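Local coordinates for protein protelomerase (Agrobacterium tumefaciens, PDB 4F43) that generates covalently closed hairpin ends on linear DNA as a telomere resolvase, and is held here in complex with hairpin DNA, at residues 231-235 / 236-240. The protein carries 1 engineered substitution. Numbering follows the deposited sequence.
With nucleotides of chain B.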
loop_
_atom_site.group_PDB
_atom_site.type_symbol
_atom_site.label_atom_id
_atom_site.label_comp_id
_atom_site.label_asym_id
_atom_site.label_seq_id
_atom_site.Cartn_x
_atom_site.Cartn_y
_atom_site.Cartn_z
ATOM N N ASP A 231 9.019 1.967 -6.358
ATOM C CA ASP A 231 9.265 3.225 -7.055
ATOM C C ASP A 231 9.073 3.050 -8.558
ATOM O O ASP A 231 8.462 3.894 -9.221
ATOM C CB ASP A 231 10.671 3.743 -6.751
ATOM C CG ASP A 231 10.912 3.932 -5.264
ATOM O OD1 ASP A 231 10.467 4.962 -4.715
ATOM O OD2 ASP A 231 11.546 3.051 -4.645
ATOM N N ASP A 232 9.599 1.946 -9.084
ATOM C CA ASP A 232 9.430 1.606 -10.490
ATOM C C ASP A 232 7.953 1.488 -10.836
ATOM O O ASP A 232 7.491 2.072 -11.813
ATOM C CB ASP A 232 10.146 0.296 -10.820
ATOM C CG ASP A 232 11.653 0.445 -10.846
ATOM O OD1 ASP A 232 12.138 1.524 -11.245
ATOM O OD2 ASP A 232 12.353 -0.518 -10.467
ATOM N N PHE A 233 7.221 0.735 -10.021
ATOM C CA PHE A 233 5.785 0.561 -10.205
ATOM C C PHE A 233 5.051 1.897 -10.155
ATOM O O PHE A 233 4.128 2.140 -10.937
ATOM C CB PHE A 233 5.225 -0.386 -9.142
ATOM C CG PHE A 233 3.725 -0.440 -9.110
ATOM C CD1 PHE A 233 3.026 -1.176 -10.051
ATOM C CD2 PHE A 233 3.013 0.242 -8.137
ATOM C CE1 PHE A 233 1.647 -1.225 -10.025
ATOM C CE2 PHE A 233 1.633 0.195 -8.107
ATOM C CZ PHE A 233 0.949 -0.542 -9.050
ATOM N N SER A 234 5.468 2.756 -9.229
ATOM C CA SER A 234 4.878 4.081 -9.095
ATOM C C SER A 234 5.055 4.889 -10.376
ATOM O O SER A 234 4.075 5.271 -11.017
ATOM C CB SER A 234 5.492 4.831 -7.910
ATOM O OG SER A 234 5.168 4.200 -6.681
ATOM N N SER A 235 6.309 5.127 -10.752
ATOM C CA SER A 235 6.614 5.928 -11.936
ATOM C C SER A 235 6.032 5.333 -13.219
ATOM O O SER A 235 5.731 6.057 -14.168
ATOM C CB SER A 235 8.127 6.111 -12.082
ATOM O OG SER A 235 8.671 6.785 -10.959
ATOM N N GLU A 236 5.869 4.013 -13.237
ATOM C CA GLU A 236 5.364 3.313 -14.414
ATOM C C GLU A 236 3.845 3.394 -14.555
ATOM O O GLU A 236 3.330 3.627 -15.649
ATOM C CB GLU A 236 5.789 1.842 -14.379
ATOM C CG GLU A 236 5.228 0.991 -15.507
ATOM C CD GLU A 236 6.120 0.978 -16.732
ATOM O OE1 GLU A 236 6.864 -0.010 -16.912
ATOM O OE2 GLU A 236 6.077 1.951 -17.515
ATOM N N THR A 237 3.131 3.211 -13.448
ATOM C CA THR A 237 1.692 2.963 -13.524
ATOM C C THR A 237 0.803 3.932 -12.732
ATOM O O THR A 237 -0.346 4.156 -13.111
ATOM C CB THR A 237 1.376 1.505 -13.102
ATOM O OG1 THR A 237 2.272 0.611 -13.773
ATOM C CG2 THR A 237 -0.058 1.126 -13.446
ATOM N N ARG A 238 1.337 4.513 -11.657
ATOM C CA ARG A 238 0.526 5.266 -10.686
ATOM C C ARG A 238 -0.514 6.227 -11.274
ATOM O O ARG A 238 -1.705 6.111 -10.983
ATOM C CB ARG A 238 1.414 6.026 -9.698
ATOM C CG ARG A 238 0.648 6.642 -8.537
ATOM C CD ARG A 238 0.082 5.561 -7.633
ATOM N NE ARG A 238 1.137 4.844 -6.922
ATOM C CZ ARG A 238 0.960 3.697 -6.276
ATOM N NH1 ARG A 238 -0.235 3.120 -6.255
ATOM N NH2 ARG A 238 1.980 3.120 -5.656
ATOM N N LEU A 239 -0.062 7.169 -12.095
ATOM C CA LEU A 239 -0.952 8.187 -12.652
ATOM C C LEU A 239 -1.979 7.609 -13.626
ATOM O O LEU A 239 -3.133 8.040 -13.648
ATOM C CB LEU A 239 -0.152 9.307 -13.326
ATOM C CG LEU A 239 0.548 10.328 -12.422
ATOM C CD1 LEU A 239 -0.393 10.816 -11.328
ATOM C CD2 LEU A 239 1.836 9.775 -11.828
ATOM N N LEU A 240 -1.553 6.639 -14.428
ATOM C CA LEU A 240 -2.439 5.993 -15.392
ATOM C C LEU A 240 -3.556 5.238 -14.677
ATOM O O LEU A 240 -4.732 5.356 -15.032
ATOM C CB LEU A 240 -1.646 5.039 -16.286
ATOM C CG LEU A 240 -2.414 4.359 -17.421
ATOM C CD1 LEU A 240 -2.964 5.396 -18.387
ATOM C CD2 LEU A 240 -1.524 3.363 -18.149
ATOM P P DT B 23 0.631 0.079 -3.344
ATOM O OP1 DT B 23 -0.329 -0.992 -3.689
ATOM O OP2 DT B 23 1.699 0.448 -4.298
ATOM O "O5'" DT B 23 -0.192 1.403 -2.991
ATOM C "C5'" DT B 23 -1.321 1.332 -2.128
ATOM C "C4'" DT B 23 -1.882 2.717 -1.857
ATOM O "O4'" DT B 23 -0.833 3.560 -1.313
ATOM C "C3'" DT B 23 -2.417 3.458 -3.081
ATOM O "O3'" DT B 23 -3.630 4.126 -2.746
ATOM C "C2'" DT B 23 -1.310 4.453 -3.402
ATOM C "C1'" DT B 23 -0.860 4.799 -1.991
ATOM N N1 DT B 23 0.481 5.446 -1.907
ATOM C C2 DT B 23 0.554 6.737 -1.443
ATOM O O2 DT B 23 -0.422 7.377 -1.099
ATOM N N3 DT B 23 1.818 7.257 -1.395
ATOM C C4 DT B 23 2.996 6.637 -1.756
ATOM O O4 DT B 23 4.082 7.208 -1.670
ATOM C C5 DT B 23 2.852 5.284 -2.235
ATOM C C7 DT B 23 4.057 4.498 -2.660
ATOM C C6 DT B 23 1.618 4.762 -2.287
HETATM O O HOH W 1 3.018 6.670 -12.894
#
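This is a local contact of side chains three to five residues apart on helix 230-248, in the catalytic domain, in which F233 and S234 meet R238 beside the bound DNA. Helical backbone bonds of 2.9 Å join E236 N to D232 O, T237 N to F233 O and R238 N to S234 O. The helix kinks just after, where L239 N has no bond to the turn before. Water 1 accepts from L239 N (3.2 Å) and donates to S234 O (2.6 Å) and, weakly, to S235 O. The R238 chain leaves with CG anti to the backbone N (chi1 -171°), then bends at chi2 and chi3. R238 NH2 donates to OP2 of DT23 of chain B at 3.0 Å, almost straight at 175°, with OP2 in the guanidinium plane. C2' of the same nucleotide lies over one face. The F233 ring turns its edge to the opposite face, CE2 3.8 Å from R238 NH2, with the planes 85° apart. S234 OG sits at the guanidinium edge but bonds to I230 O. T237 CB packs obliquely on F233 CE1, and its OG1 bonds to W225 of helix 220-225. F233 also rests on P155 and T160 of helix 155-161, while T237 touches L141 of helix 140-151.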